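Local coordinates for protein lytic polysaccharide monooxygenase (Neurospora crassa, PDB 4QI8) that probably cleaves cellulose chains oxidatively at a surface copper centre, which is first reduced and then reacts with O2 or H2O2, at residues H1-P5 and A66-H72; Y136-H142 and Y157-L163. Numbering follows the deposited sequence.

Contact 1: H1-P5 and A66-H72; sequences HYTFP and AAPSVYH. With CU (copper (II) ion), chain C; NO3 (nitrate ion), chain D.
Extended T3 and A67 form an antiparallel hydrogen-bonded pair (CA–CA 5.2 Å), with T3 N to A67 O and A67 N to T3 O both 2.9 Å. CA–H···O contacts flank them, Y2 CA to A67 O and A66 CA to T3 O, each 3.2 Å. The peptide bond before P68 is cis, and V70 to H72 pass the Y2 ring toward H1. H1 N (2.1 Å), H1 ND1 (2.0 Å) and H72 NE2 (2.0 Å) hold Cu in the histidine brace of AA9 monooxygenases, with water 3 at 2.0 Å and water 2 at 2.5 Å from Cu. H1 N donates to Y71 OH at 3.1 Å. Y2 chi1 of 27°, between wells, lays the ring against V70 and Y71: V70 CA sits 4.0 Å from the Y2 ring centroid, a CH-pi contact over the face, while the Y2 edge meets the Y71 face in an offset edge-to-face pair (centroids 5.5 Å, planes 74°). F4 touches A66 CB through CE1 (3.6 Å) and V70 CG2 through CZ (3.9 Å).

Contact 2: Y136-H142 and Y157-L163; sequences YLLRAEH and YISCAQL
L138, with chi1 t, lays its CB against L163 CD1 at 3.9 Å, on the face it shares with Y136, A140, H142, Y157, S159 and A161. The two strands run antiparallel, their axes 4.5 Å apart at closest and 156° between directions. Four hydrogen-bonded pairs, Y136–L163, L138–A161, A140–S159 and H142–Y157, each give two N–H···O bonds; the shortest, such as L138 O to A161 N, are 2.8 Å, and the longest is S159 N to A140 O at 3.1 Å. Non-hydrogen-bonded pairs lie between them, closest at R139–C160 (CA–CA 4.3 Å), where R139 CB touches C160 SG at 3.8 Å; C160 is disulfide-bonded to C42. On this second face the extended R139 forms a salt bridge from NH2 to E141 OE2 (2.8 Å), and E141 OE1 is hydrogen-bonded to Y185. L137 CD2 meets Q162 CG at 4.0 Å. The L138 face packs on Y64 of strand 61-67, which belongs to the opposing sheet, so this regular beta hairpin forms part of the buried core of the AA9 beta-sandwich.

In the fold
Contact 1 belongs to the three-stranded sheet and contact 2 to the six-stranded one, with centres about 14 Å apart. They touch directly: F4 O lies 2.7 Å from S159 OG, probably a hydrogen bond, and Y2 OH is hydrogen-bonded to H142 ND1 at 2.7 Å. F4 also packs against H142 and Y157. At the copper the two contacts converge. H1 and H72 come from contact 1, and Y157 comes from the hairpin of contact 2, its OH 2.6 Å from Cu and 3.3 Å from H72 NE2. Y157 OH is hydrogen-bonded to Q155, which, with H146 stacked on H72, probably helps to bind O2 beside the metal.

Contact 1: H1-P5 and A66-H72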
loop_
_atom_site.group_PDB
_atom_site.type_symbol
_atom_site.label_atom_id
_atom_site.label_comp_id
_atom_site.label_asym_id
_atom_site.label_seq_id
_atom_site.Cartn_x
_atom_site.Cartn_y
_atom_site.Cartn_z
ATOM N N HIS A 1 -8.493 -10.132 8.464
ATOM C CA HIS A 1 -9.402 -10.107 7.321
ATOM C C HIS A 1 -10.097 -8.764 7.177
ATOM O O HIS A 1 -10.999 -8.418 7.927
ATOM C CB HIS A 1 -10.424 -11.223 7.443
ATOM C CG HIS A 1 -9.849 -12.544 7.110
ATOM N ND1 HIS A 1 -8.632 -12.959 7.606
ATOM C CD2 HIS A 1 -10.283 -13.522 6.281
ATOM C CE1 HIS A 1 -8.364 -14.156 7.118
ATOM N NE2 HIS A 1 -9.349 -14.521 6.320
ATOM N N TYR A 2 -9.657 -7.998 6.187
ATOM C CA TYR A 2 -10.211 -6.684 5.869
ATOM C C TYR A 2 -9.819 -6.339 4.438
ATOM O O TYR A 2 -8.800 -6.811 3.918
ATOM C CB TYR A 2 -9.748 -5.574 6.854
ATOM C CG TYR A 2 -8.412 -5.860 7.487
ATOM C CD1 TYR A 2 -8.329 -6.578 8.676
ATOM C CD2 TYR A 2 -7.225 -5.465 6.875
ATOM C CE1 TYR A 2 -7.111 -6.895 9.235
ATOM C CE2 TYR A 2 -5.992 -5.767 7.444
ATOM C CZ TYR A 2 -5.948 -6.486 8.625
ATOM O OH TYR A 2 -4.730 -6.808 9.189
ATOM N N THR A 3 -10.664 -5.535 3.816
ATOM C CA THR A 3 -10.364 -4.924 2.541
ATOM C C THR A 3 -9.940 -3.470 2.760
ATOM O O THR A 3 -10.083 -2.916 3.844
ATOM C CB THR A 3 -11.598 -4.932 1.642
ATOM O OG1 THR A 3 -12.596 -4.136 2.271
ATOM C CG2 THR A 3 -12.125 -6.355 1.390
ATOM N N PHE A 4 -9.430 -2.867 1.692
ATOM C CA PHE A 4 -9.157 -1.433 1.627
ATOM C C PHE A 4 -9.950 -0.858 0.450
ATOM O O PHE A 4 -9.421 -0.673 -0.645
ATOM C CB PHE A 4 -7.652 -1.169 1.518
ATOM C CG PHE A 4 -6.915 -1.475 2.781
ATOM C CD1 PHE A 4 -6.889 -0.555 3.809
ATOM C CD2 PHE A 4 -6.249 -2.679 2.954
ATOM C CE1 PHE A 4 -6.242 -0.831 4.993
ATOM C CE2 PHE A 4 -5.602 -2.953 4.154
ATOM C CZ PHE A 4 -5.591 -2.023 5.162
ATOM N N PRO A 5 -11.256 -0.619 0.655
ATOM C CA PRO A 5 -12.136 -0.409 -0.501
ATOM C C PRO A 5 -12.372 1.042 -0.922
ATOM O O PRO A 5 -13.018 1.271 -1.939
ATOM C CB PRO A 5 -13.447 -1.023 -0.019
ATOM C CG PRO A 5 -13.457 -0.677 1.455
ATOM C CD PRO A 5 -12.022 -0.824 1.899
ATOM N N ALA A 66 -10.312 1.209 5.442
ATOM C CA ALA A 66 -10.343 -0.243 5.612
ATOM C C ALA A 66 -11.764 -0.690 5.939
ATOM O O ALA A 66 -12.575 0.104 6.427
ATOM C CB ALA A 66 -9.431 -0.657 6.759
ATOM N N ALA A 67 -12.069 -1.950 5.674
ATOM C CA ALA A 67 -13.332 -2.509 6.129
ATOM C C ALA A 67 -13.157 -3.991 6.480
ATOM O O ALA A 67 -12.782 -4.770 5.584
ATOM C CB ALA A 67 -14.391 -2.341 5.056
ATOM N N PRO A 68 -13.407 -4.427 7.713
ATOM C CA PRO A 68 -13.678 -3.614 8.907
ATOM C C PRO A 68 -12.321 -3.069 9.370
ATOM O O PRO A 68 -11.404 -2.957 8.563
ATOM C CB PRO A 68 -14.261 -4.668 9.881
ATOM C CG PRO A 68 -13.458 -5.891 9.554
ATOM C CD PRO A 68 -13.346 -5.866 8.029
ATOM N N SER A 69 -12.210 -2.621 10.615
ATOM C CA SER A 69 -10.969 -2.030 11.084
ATOM C C SER A 69 -9.831 -3.048 11.065
ATOM O O SER A 69 -10.064 -4.220 11.262
ATOM C CB SER A 69 -11.146 -1.527 12.512
ATOM O OG SER A 69 -12.214 -0.563 12.552
ATOM N N VAL A 70 -8.631 -2.562 10.816
ATOM C CA VAL A 70 -7.433 -3.394 10.857
ATOM C C VAL A 70 -7.255 -3.961 12.263
ATOM O O VAL A 70 -7.324 -3.222 13.248
ATOM C CB VAL A 70 -6.198 -2.557 10.477
ATOM C CG1 VAL A 70 -4.910 -3.340 10.710
ATOM C CG2 VAL A 70 -6.300 -2.093 9.034
ATOM N N TYR A 71 -7.008 -5.264 12.365
ATOM C CA TYR A 71 -6.860 -5.882 13.679
ATOM C C TYR A 71 -5.756 -6.917 13.784
ATOM O O TYR A 71 -5.517 -7.425 14.864
ATOM C CB TYR A 71 -8.182 -6.482 14.157
ATOM C CG TYR A 71 -8.715 -7.603 13.313
ATOM C CD1 TYR A 71 -8.374 -8.931 13.566
ATOM C CD2 TYR A 71 -9.556 -7.338 12.250
ATOM C CE1 TYR A 71 -8.883 -9.955 12.791
ATOM C CE2 TYR A 71 -10.062 -8.346 11.473
ATOM C CZ TYR A 71 -9.723 -9.654 11.739
ATOM O OH TYR A 71 -10.259 -10.654 10.950
ATOM N N HIS A 72 -5.078 -7.240 12.693
ATOM C CA HIS A 72 -3.889 -8.081 12.812
ATOM C C HIS A 72 -2.694 -7.174 13.092
ATOM O O HIS A 72 -2.672 -6.020 12.646
ATOM C CB HIS A 72 -3.626 -8.898 11.549
ATOM C CG HIS A 72 -4.721 -9.854 11.190
ATOM N ND1 HIS A 72 -5.158 -10.840 12.050
ATOM C CD2 HIS A 72 -5.425 -10.014 10.045
ATOM C CE1 HIS A 72 -6.096 -11.553 11.444
ATOM N NE2 HIS A 72 -6.282 -11.072 10.231
HETATM CU CU CU C . -7.490 -11.931 8.878
HETATM N N NO3 D . -7.760 -16.234 3.016
HETATM O O1 NO3 D . -8.111 -17.467 2.594
HETATM O O2 NO3 D . -6.772 -15.493 2.480
HETATM O O3 NO3 D . -8.466 -15.714 4.035
HETATM O O HOH W 1 -13.061 -9.455 9.427
HETATM O O HOH W 2 -8.946 -12.886 10.683
HETATM O O HOH W 3 -6.349 -13.624 9.053
#

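Contact 2: Y136-H142 and Y157-L163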
loop_
_atom_site.group_PDB
_atom_site.type_symbol
_atom_site.label_atom_id
_atom_site.label_comp_id
_atom_site.label_asym_id
_atom_site.label_seq_id
_atom_site.Cartn_x
_atom_site.Cartn_y
_atom_site.Cartn_z
ATOM N N TYR A 136 -1.730 8.647 -11.132
ATOM C CA TYR A 136 -0.971 7.758 -10.260
ATOM C C TYR A 136 -1.834 6.621 -9.738
ATOM O O TYR A 136 -3.045 6.788 -9.533
ATOM C CB TYR A 136 -0.471 8.498 -9.018
ATOM C CG TYR A 136 0.733 9.396 -9.190
ATOM C CD1 TYR A 136 0.613 10.665 -9.755
ATOM C CD2 TYR A 136 1.983 8.993 -8.746
ATOM C CE1 TYR A 136 1.712 11.495 -9.889
ATOM C CE2 TYR A 136 3.087 9.815 -8.867
ATOM C CZ TYR A 136 2.945 11.067 -9.426
ATOM O OH TYR A 136 4.072 11.853 -9.535
ATOM N N LEU A 137 -1.194 5.483 -9.474
ATOM C CA LEU A 137 -1.763 4.480 -8.600
ATOM C C LEU A 137 -1.204 4.671 -7.199
ATOM O O LEU A 137 -0.003 4.925 -7.031
ATOM C CB LEU A 137 -1.421 3.077 -9.089
ATOM C CG LEU A 137 -1.956 2.743 -10.480
ATOM C CD1 LEU A 137 -1.450 1.379 -10.937
ATOM C CD2 LEU A 137 -3.467 2.762 -10.484
ATOM N N LEU A 138 -2.082 4.517 -6.206
ATOM C CA LEU A 138 -1.707 4.515 -4.800
ATOM C C LEU A 138 -2.003 3.134 -4.248
ATOM O O LEU A 138 -3.162 2.732 -4.168
ATOM C CB LEU A 138 -2.482 5.577 -4.028
ATOM C CG LEU A 138 -2.295 5.579 -2.508
ATOM C CD1 LEU A 138 -0.864 5.872 -2.073
ATOM C CD2 LEU A 138 -3.250 6.574 -1.892
ATOM N N ARG A 139 -0.945 2.396 -3.932
ATOM C CA ARG A 139 -1.058 1.047 -3.400
ATOM C C ARG A 139 -1.055 1.098 -1.879
ATOM O O ARG A 139 -0.138 1.650 -1.271
ATOM C CB ARG A 139 0.105 0.185 -3.909
ATOM C CG ARG A 139 0.177 -1.219 -3.343
ATOM C CD ARG A 139 1.358 -1.962 -3.948
ATOM N NE ARG A 139 1.494 -3.320 -3.425
ATOM C CZ ARG A 139 2.084 -3.626 -2.280
ATOM N NH1 ARG A 139 2.638 -2.668 -1.542
ATOM N NH2 ARG A 139 2.135 -4.886 -1.876
ATOM N N ALA A 140 -2.084 0.493 -1.284
ATOM C CA ALA A 140 -2.212 0.314 0.157
ATOM C C ALA A 140 -1.900 -1.127 0.490
ATOM O O ALA A 140 -2.396 -2.029 -0.182
ATOM C CB ALA A 140 -3.632 0.619 0.589
ATOM N N GLU A 141 -1.118 -1.345 1.542
ATOM C CA GLU A 141 -0.976 -2.679 2.087
ATOM C C GLU A 141 -0.901 -2.650 3.597
ATOM O O GLU A 141 -0.302 -1.755 4.195
ATOM C CB GLU A 141 0.230 -3.435 1.524
ATOM C CG GLU A 141 1.571 -3.055 2.125
ATOM C CD GLU A 141 2.758 -3.713 1.437
ATOM O OE1 GLU A 141 3.808 -3.037 1.360
ATOM O OE2 GLU A 141 2.636 -4.854 0.924
ATOM N N HIS A 142 -1.528 -3.654 4.191
ATOM C CA HIS A 142 -1.275 -4.008 5.562
ATOM C C HIS A 142 -0.637 -5.389 5.563
ATOM O O HIS A 142 -1.110 -6.292 4.863
ATOM C CB HIS A 142 -2.547 -4.056 6.400
ATOM C CG HIS A 142 -2.233 -4.209 7.842
ATOM N ND1 HIS A 142 -2.562 -5.331 8.573
ATOM C CD2 HIS A 142 -1.508 -3.411 8.658
ATOM C CE1 HIS A 142 -2.068 -5.196 9.790
ATOM N NE2 HIS A 142 -1.419 -4.048 9.863
ATOM N N TYR A 157 -2.796 -7.577 2.916
ATOM C CA TYR A 157 -4.132 -7.063 2.602
ATOM C C TYR A 157 -3.910 -5.794 1.775
ATOM O O TYR A 157 -3.337 -4.833 2.268
ATOM C CB TYR A 157 -4.907 -6.773 3.897
ATOM C CG TYR A 157 -5.088 -8.005 4.754
ATOM C CD1 TYR A 157 -6.187 -8.848 4.561
ATOM C CD2 TYR A 157 -4.172 -8.342 5.751
ATOM C CE1 TYR A 157 -6.363 -9.983 5.326
ATOM C CE2 TYR A 157 -4.349 -9.477 6.526
ATOM C CZ TYR A 157 -5.444 -10.294 6.307
ATOM O OH TYR A 157 -5.656 -11.435 7.047
ATOM N N ILE A 158 -4.321 -5.822 0.508
ATOM C CA ILE A 158 -3.858 -4.877 -0.512
ATOM C C ILE A 158 -5.013 -4.307 -1.326
ATOM O O ILE A 158 -5.971 -5.030 -1.625
ATOM C CB ILE A 158 -2.879 -5.595 -1.478
ATOM C CG1 ILE A 158 -1.602 -6.000 -0.740
ATOM C CG2 ILE A 158 -2.545 -4.738 -2.701
ATOM C CD1 ILE A 158 -0.830 -7.116 -1.444
ATOM N N SER A 159 -4.889 -3.045 -1.736
ATOM C CA SER A 159 -5.646 -2.553 -2.886
ATOM C C SER A 159 -4.884 -1.395 -3.510
ATOM O O SER A 159 -3.898 -0.912 -2.954
ATOM C CB SER A 159 -7.061 -2.104 -2.490
ATOM O OG SER A 159 -6.985 -0.902 -1.750
ATOM N N CYS A 160 -5.385 -0.930 -4.657
ATOM C CA CYS A 160 -4.816 0.216 -5.355
ATOM C C CYS A 160 -5.879 1.198 -5.810
ATOM O O CYS A 160 -6.854 0.817 -6.446
ATOM C CB CYS A 160 -4.055 -0.221 -6.600
ATOM S SG CYS A 160 -2.578 -1.168 -6.230
ATOM N N ALA A 161 -5.636 2.469 -5.502
ATOM C CA ALA A 161 -6.500 3.572 -5.898
ATOM C C ALA A 161 -5.969 4.302 -7.122
ATOM O O ALA A 161 -4.760 4.384 -7.333
ATOM C CB ALA A 161 -6.652 4.548 -4.746
ATOM N N GLN A 162 -6.891 4.822 -7.925
ATOM C CA GLN A 162 -6.560 5.661 -9.065
ATOM C C GLN A 162 -6.689 7.122 -8.681
ATOM O O GLN A 162 -7.764 7.568 -8.266
ATOM C CB GLN A 162 -7.458 5.338 -10.273
ATOM C CG GLN A 162 -7.264 3.908 -10.764
ATOM C CD GLN A 162 -8.028 3.521 -12.017
ATOM O OE1 GLN A 162 -8.011 2.348 -12.410
ATOM N NE2 GLN A 162 -8.682 4.489 -12.665
ATOM N N LEU A 163 -5.586 7.854 -8.827
ATOM C CA LEU A 163 -5.508 9.281 -8.500
ATOM C C LEU A 163 -5.078 10.112 -9.694
ATOM O O LEU A 163 -4.339 9.652 -10.565
ATOM C CB LEU A 163 -4.481 9.548 -7.393
ATOM C CG LEU A 163 -4.604 8.759 -6.099
ATOM C CD1 LEU A 163 -3.521 9.219 -5.131
ATOM C CD2 LEU A 163 -5.988 8.904 -5.470
#